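PDB 3C8I: putative membrane protein from Corynebacterium diphtheriae NCTC 13129, which is of unknown function and is represented here by the C-terminal part of a putative membrane protein of the DUF3239 family. Local coordinates for residues L16-I21 with S115-T120; A33-N38 with R46-T51. All coordinates share one frame; numbering follows the deposited sequence.

In the fold
Both contacts involve one antiparallel sheet. Contact 1 lays helix 115-124 on strand 16-24. Contact 2 zips strand 29-36 to strand 47-54, and its chain segments fall between the two that meet in contact 1. Strands 16-24 and 29-36 are neighbours, so the contacts meet directly, with their centres about 10 Å apart. A probable hydrogen bond of 3.1 Å joins Pro18 O to Leu34 N. The helix reaches both sites: Gln117 NE2 of contact 1 lies 3.5 Å from Trp47 CH2 of contact 2. Each contact is centred about 8 Å from the centre of the chain, and both are largely buried.

Contact 1: L16-I21 with S115-T120; sequences LVPAMI and SEQWTT
Pro18 and Trp118 form the centre of this helix-on-sheet contact. The first turns of helix 115-124 lie on strand 16-24 of the antiparallel sheet. The two short axes approach to 8.5 Å at an angle of 35°.

The main apolar contact is a CH-pi interaction. Pro18 CB sits over one face of the indole, 3.6 Å from the centroid of the six-membered ring of Trp118. Its direction is 14° off the ring normal. Met20 adds a looser contact at the ring edge, where Met20 CE lies 4.1 Å from Trp118 CE3. The Met20 chain is extended to SD and bends only at chi3 (-59°), which sets the place of CE. Gln117 crosses Pro18 at about a right angle. Its CB packs on Pro18 CG, and its OE1 lies 3.5 Å from Pro18 CD. Leu121 of the same helix also touches the side chains of Pro18 and Met20.

Ala19 O meets the indole edge in the ring plane, 3.3 Å from Trp118 CZ3. The indole NE1 bonds to Glu110 O, and Arg70 makes a cation-pi contact with Trp118.

The direct contact between strand and helix is thus van der Waals and CH-pi in kind, with a water as the polar link. That water donates to both Leu16 O, at 2.7 Å, and Gln117 OE1, at 2.6 Å.

Contact 2: A33-N38 with R46-T51; sequences ALVNTN and RWALAT
A beta hairpin joins strands 29-36 and 47-54, and its paired ends are Ala33 to Asn36 and Trp47 to Ala50. Ala33 with Ala50 and Val35 with Ala48 are hydrogen-bonded pairs. Leu34 with Leu49 and Asn36 with Trp47 are non-hydrogen-bonded pairs. Val35 N reaches Ala48 O at 2.8 Å, nearly straight at 173°. Thr37 N to Arg46 O carries the ladder past the strand ends.

Leu34, Leu49 and Trp47 share the face covered by helix 115-124. Leu34 CG is anti to the backbone N (chi1 -176°) and lies 3.8 Å from Trp47 CE3. Leu34 CD2 stands over one indole face, offset toward the rim. Leu34 CD1 meets Leu49 CD2 at 4.0 Å.

The other face holds Val35, Ala48 and Ala50, with Leu138 packed against all three. Val35 CG2 touches Ala50 CB at 4.0 Å. Thr37 CG2 presses on Ala48 CB at 3.5 Å, a tight pair. The Thr37 hydroxyl bonds to Glu140.

Asn36 OD1 closes an Asx turn by accepting from Asn38 N at 3.0 Å. It also accepts from Arg46 N at 2.9 Å. The two donors come from opposite faces of the amide plane. One side-chain oxygen therefore satisfies two backbone N-H groups and ties the two hairpin arms together where the strand pairing ends.

Contact 1: L16-I21 with S115-T120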
loop_
_atom_site.group_PDB
_atom_site.type_symbol
_atom_site.label_atom_id
_atom_site.label_comp_id
_atom_site.label_asym_id
_atom_site.label_seq_id
_atom_site.Cartn_x
_atom_site.Cartn_y
_atom_site.Cartn_z
ATOM N N LEU B 16 1.381 -20.544 12.052
ATOM C CA LEU B 16 2.542 -19.916 12.629
ATOM C C LEU B 16 3.718 -20.045 11.690
ATOM O O LEU B 16 3.975 -21.116 11.161
ATOM C CB LEU B 16 2.891 -20.558 13.968
ATOM C CG LEU B 16 1.963 -20.171 15.119
ATOM C CD1 LEU B 16 2.276 -21.052 16.339
ATOM C CD2 LEU B 16 2.080 -18.656 15.426
ATOM N N VAL B 17 4.449 -18.951 11.528
ATOM C CA VAL B 17 5.706 -18.956 10.821
ATOM C C VAL B 17 6.775 -18.366 11.741
ATOM O O VAL B 17 6.493 -17.473 12.540
ATOM C CB VAL B 17 5.616 -18.185 9.455
ATOM C CG1 VAL B 17 4.559 -18.823 8.550
ATOM C CG2 VAL B 17 5.316 -16.686 9.636
ATOM N N PRO B 18 8.007 -18.854 11.629
ATOM C CA PRO B 18 9.072 -18.158 12.346
ATOM C C PRO B 18 9.437 -16.836 11.667
ATOM O O PRO B 18 9.432 -16.748 10.429
ATOM C CB PRO B 18 10.240 -19.128 12.263
ATOM C CG PRO B 18 9.995 -19.895 11.032
ATOM C CD PRO B 18 8.522 -20.007 10.866
ATOM N N ALA B 19 9.728 -15.831 12.480
ATOM C CA ALA B 19 10.330 -14.588 12.008
ATOM C C ALA B 19 11.465 -14.187 12.963
ATOM O O ALA B 19 11.536 -14.673 14.108
ATOM C CB ALA B 19 9.263 -13.463 11.866
ATOM N N MET B 20 12.356 -13.329 12.492
ATOM C CA MET B 20 13.549 -12.969 13.224
ATOM C C MET B 20 14.003 -11.581 12.800
ATOM O O MET B 20 13.899 -11.212 11.620
ATOM C CB MET B 20 14.646 -14.008 12.898
ATOM C CG MET B 20 15.944 -13.930 13.733
ATOM S SD MET B 20 17.028 -15.379 13.413
ATOM C CE MET B 20 15.941 -16.679 13.875
ATOM N N ILE B 21 14.557 -10.827 13.748
ATOM C CA ILE B 21 15.089 -9.499 13.450
ATOM C C ILE B 21 16.362 -9.674 12.630
ATOM O O ILE B 21 17.331 -10.306 13.080
ATOM C CB ILE B 21 15.372 -8.642 14.696
ATOM C CG1 ILE B 21 14.123 -8.499 15.581
ATOM C CG2 ILE B 21 15.975 -7.271 14.266
ATOM C CD1 ILE B 21 14.369 -7.695 16.887
ATOM N N SER B 115 11.880 -26.475 15.385
ATOM C CA SER B 115 13.253 -26.032 15.565
ATOM C C SER B 115 13.984 -25.915 14.237
ATOM O O SER B 115 14.820 -25.030 14.067
ATOM C CB SER B 115 13.983 -27.030 16.454
ATOM O OG SER B 115 13.577 -28.349 16.119
ATOM N N GLU B 116 13.673 -26.820 13.310
ATOM C CA GLU B 116 14.337 -26.876 11.985
ATOM C C GLU B 116 13.944 -25.707 11.071
ATOM O O GLU B 116 14.752 -25.239 10.258
ATOM C CB GLU B 116 14.058 -28.216 11.282
ATOM C CG GLU B 116 12.591 -28.698 11.361
ATOM C CD GLU B 116 12.309 -29.630 12.552
ATOM O OE1 GLU B 116 13.144 -29.725 13.483
ATOM O OE2 GLU B 116 11.229 -30.268 12.564
ATOM N N GLN B 117 12.705 -25.234 11.220
ATOM C CA GLN B 117 12.284 -23.994 10.587
ATOM C C GLN B 117 13.008 -22.820 11.222
ATOM O O GLN B 117 13.467 -21.925 10.519
ATOM C CB GLN B 117 10.774 -23.814 10.673
ATOM C CG GLN B 117 10.001 -24.744 9.764
ATOM C CD GLN B 117 8.500 -24.512 9.791
ATOM O OE1 GLN B 117 8.006 -23.404 10.083
ATOM N NE2 GLN B 117 7.756 -25.557 9.456
ATOM N N TRP B 118 13.125 -22.827 12.554
ATOM C CA TRP B 118 13.940 -21.821 13.230
ATOM C C TRP B 118 15.369 -21.835 12.699
ATOM O O TRP B 118 15.908 -20.802 12.345
ATOM C CB TRP B 118 13.941 -21.995 14.754
ATOM C CG TRP B 118 12.678 -21.512 15.417
ATOM C CD1 TRP B 118 11.788 -22.262 16.107
ATOM C CD2 TRP B 118 12.188 -20.173 15.440
ATOM N NE1 TRP B 118 10.753 -21.477 16.562
ATOM C CE2 TRP B 118 10.978 -20.182 16.169
ATOM C CE3 TRP B 118 12.650 -18.961 14.909
ATOM C CZ2 TRP B 118 10.210 -19.021 16.376
ATOM C CZ3 TRP B 118 11.889 -17.798 15.120
ATOM C CH2 TRP B 118 10.678 -17.841 15.836
ATOM N N THR B 119 15.973 -23.012 12.608
ATOM C CA THR B 119 17.357 -23.089 12.161
ATOM C C THR B 119 17.510 -22.676 10.672
ATOM O O THR B 119 18.414 -21.908 10.323
ATOM C CB THR B 119 17.996 -24.476 12.530
ATOM O OG1 THR B 119 17.430 -25.509 11.712
ATOM C CG2 THR B 119 17.756 -24.811 13.990
ATOM N N THR B 120 16.610 -23.133 9.806
ATOM C CA THR B 120 16.575 -22.664 8.405
ATOM C C THR B 120 16.528 -21.133 8.293
ATOM O O THR B 120 17.263 -20.527 7.508
ATOM C CB THR B 120 15.352 -23.255 7.632
ATOM O OG1 THR B 120 15.513 -24.674 7.488
ATOM C CG2 THR B 120 15.203 -22.613 6.233
HETATM O O HOH W 1 5.846 -23.084 11.491
#

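Contact 2: A33-N38 with R46-T51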
loop_
_atom_site.group_PDB
_atom_site.type_symbol
_atom_site.label_atom_id
_atom_site.label_comp_id
_atom_site.label_asym_id
_atom_site.label_seq_id
_atom_site.Cartn_x
_atom_site.Cartn_y
_atom_site.Cartn_z
ATOM N N ALA B 33 10.869 -13.559 7.671
ATOM C CA ALA B 33 10.081 -14.744 8.013
ATOM C C ALA B 33 10.299 -15.862 7.014
ATOM O O ALA B 33 10.574 -15.602 5.851
ATOM C CB ALA B 33 8.556 -14.405 8.091
ATOM N N LEU B 34 10.189 -17.108 7.487
ATOM C CA LEU B 34 10.222 -18.295 6.629
ATOM C C LEU B 34 8.778 -18.702 6.297
ATOM O O LEU B 34 8.012 -19.105 7.173
ATOM C CB LEU B 34 10.994 -19.449 7.320
ATOM C CG LEU B 34 11.188 -20.742 6.502
ATOM C CD1 LEU B 34 12.185 -20.570 5.367
ATOM C CD2 LEU B 34 11.591 -21.935 7.375
ATOM N N VAL B 35 8.414 -18.581 5.024
ATOM C CA VAL B 35 7.049 -18.785 4.572
ATOM C C VAL B 35 6.954 -19.834 3.443
ATOM O O VAL B 35 7.929 -20.136 2.728
ATOM C CB VAL B 35 6.389 -17.441 4.105
ATOM C CG1 VAL B 35 6.175 -16.483 5.289
ATOM C CG2 VAL B 35 7.171 -16.773 2.977
ATOM N N ASN B 36 5.766 -20.411 3.319
ATOM C CA ASN B 36 5.464 -21.390 2.305
ATOM C C ASN B 36 4.712 -20.698 1.194
ATOM O O ASN B 36 3.622 -20.185 1.424
ATOM C CB ASN B 36 4.589 -22.490 2.912
ATOM C CG ASN B 36 4.203 -23.585 1.920
ATOM O OD1 ASN B 36 4.642 -23.617 0.774
ATOM N ND2 ASN B 36 3.387 -24.515 2.394
ATOM N N THR B 37 5.277 -20.677 -0.007
ATOM C CA THR B 37 4.611 -19.996 -1.132
ATOM C C THR B 37 3.520 -20.807 -1.835
ATOM O O THR B 37 2.839 -20.280 -2.737
ATOM C CB THR B 37 5.605 -19.453 -2.177
ATOM O OG1 THR B 37 6.228 -20.528 -2.871
ATOM C CG2 THR B 37 6.659 -18.603 -1.537
ATOM N N ASN B 38 3.317 -22.065 -1.444
ATOM C CA ASN B 38 2.202 -22.854 -2.012
ATOM C C ASN B 38 0.852 -22.373 -1.510
ATOM O O ASN B 38 0.651 -22.229 -0.307
ATOM C CB ASN B 38 2.327 -24.357 -1.667
ATOM C CG ASN B 38 3.431 -25.043 -2.426
ATOM O OD1 ASN B 38 3.810 -24.617 -3.521
ATOM N ND2 ASN B 38 3.951 -26.150 -1.864
ATOM N N ARG B 46 6.963 -25.048 -0.241
ATOM C CA ARG B 46 7.874 -24.364 -1.110
ATOM C C ARG B 46 8.389 -23.160 -0.337
ATOM O O ARG B 46 7.720 -22.112 -0.261
ATOM C CB ARG B 46 7.152 -23.948 -2.378
ATOM C CG ARG B 46 8.079 -23.303 -3.360
ATOM C CD ARG B 46 7.615 -23.517 -4.796
ATOM N NE ARG B 46 8.276 -24.652 -5.399
ATOM C CZ ARG B 46 9.557 -24.679 -5.758
ATOM N NH1 ARG B 46 10.356 -23.621 -5.558
ATOM N NH2 ARG B 46 10.051 -25.788 -6.308
ATOM N N TRP B 47 9.552 -23.326 0.289
ATOM C CA TRP B 47 10.004 -22.344 1.265
ATOM C C TRP B 47 10.517 -21.079 0.615
ATOM O O TRP B 47 11.133 -21.115 -0.439
ATOM C CB TRP B 47 11.085 -22.919 2.184
ATOM C CG TRP B 47 10.599 -24.010 3.090
ATOM C CD1 TRP B 47 11.041 -25.302 3.116
ATOM C CD2 TRP B 47 9.584 -23.916 4.104
ATOM N NE1 TRP B 47 10.363 -26.014 4.077
ATOM C CE2 TRP B 47 9.469 -25.188 4.699
ATOM C CE3 TRP B 47 8.765 -22.891 4.559
ATOM C CZ2 TRP B 47 8.563 -25.454 5.723
ATOM C CZ3 TRP B 47 7.870 -23.158 5.582
ATOM C CH2 TRP B 47 7.786 -24.425 6.154
ATOM N N ALA B 48 10.274 -19.962 1.280
ATOM C CA ALA B 48 10.767 -18.665 0.861
ATOM C C ALA B 48 11.013 -17.776 2.086
ATOM O O ALA B 48 10.517 -18.054 3.198
ATOM C CB ALA B 48 9.782 -17.996 -0.112
ATOM N N LEU B 49 11.779 -16.724 1.863
ATOM C CA LEU B 49 12.072 -15.715 2.867
ATOM C C LEU B 49 11.300 -14.459 2.507
ATOM O O LEU B 49 11.345 -14.002 1.359
ATOM C CB LEU B 49 13.573 -15.413 2.885
ATOM C CG LEU B 49 14.458 -16.650 3.070
ATOM C CD1 LEU B 49 15.916 -16.323 2.774
ATOM C CD2 LEU B 49 14.243 -17.272 4.493
ATOM N N ALA B 50 10.584 -13.905 3.482
ATOM C CA ALA B 50 9.804 -12.686 3.275
ATOM C C ALA B 50 10.259 -11.666 4.296
ATOM O O ALA B 50 10.317 -11.971 5.475
ATOM C CB ALA B 50 8.273 -12.984 3.431
ATOM N N THR B 51 10.551 -10.448 3.876
ATOM C CA THR B 51 10.941 -9.425 4.818
ATOM C C THR B 51 9.924 -8.310 4.956
ATOM O O THR B 51 9.099 -8.064 4.068
ATOM C CB THR B 51 12.338 -8.806 4.477
ATOM O OG1 THR B 51 12.302 -8.233 3.171
ATOM C CG2 THR B 51 13.483 -9.844 4.638
#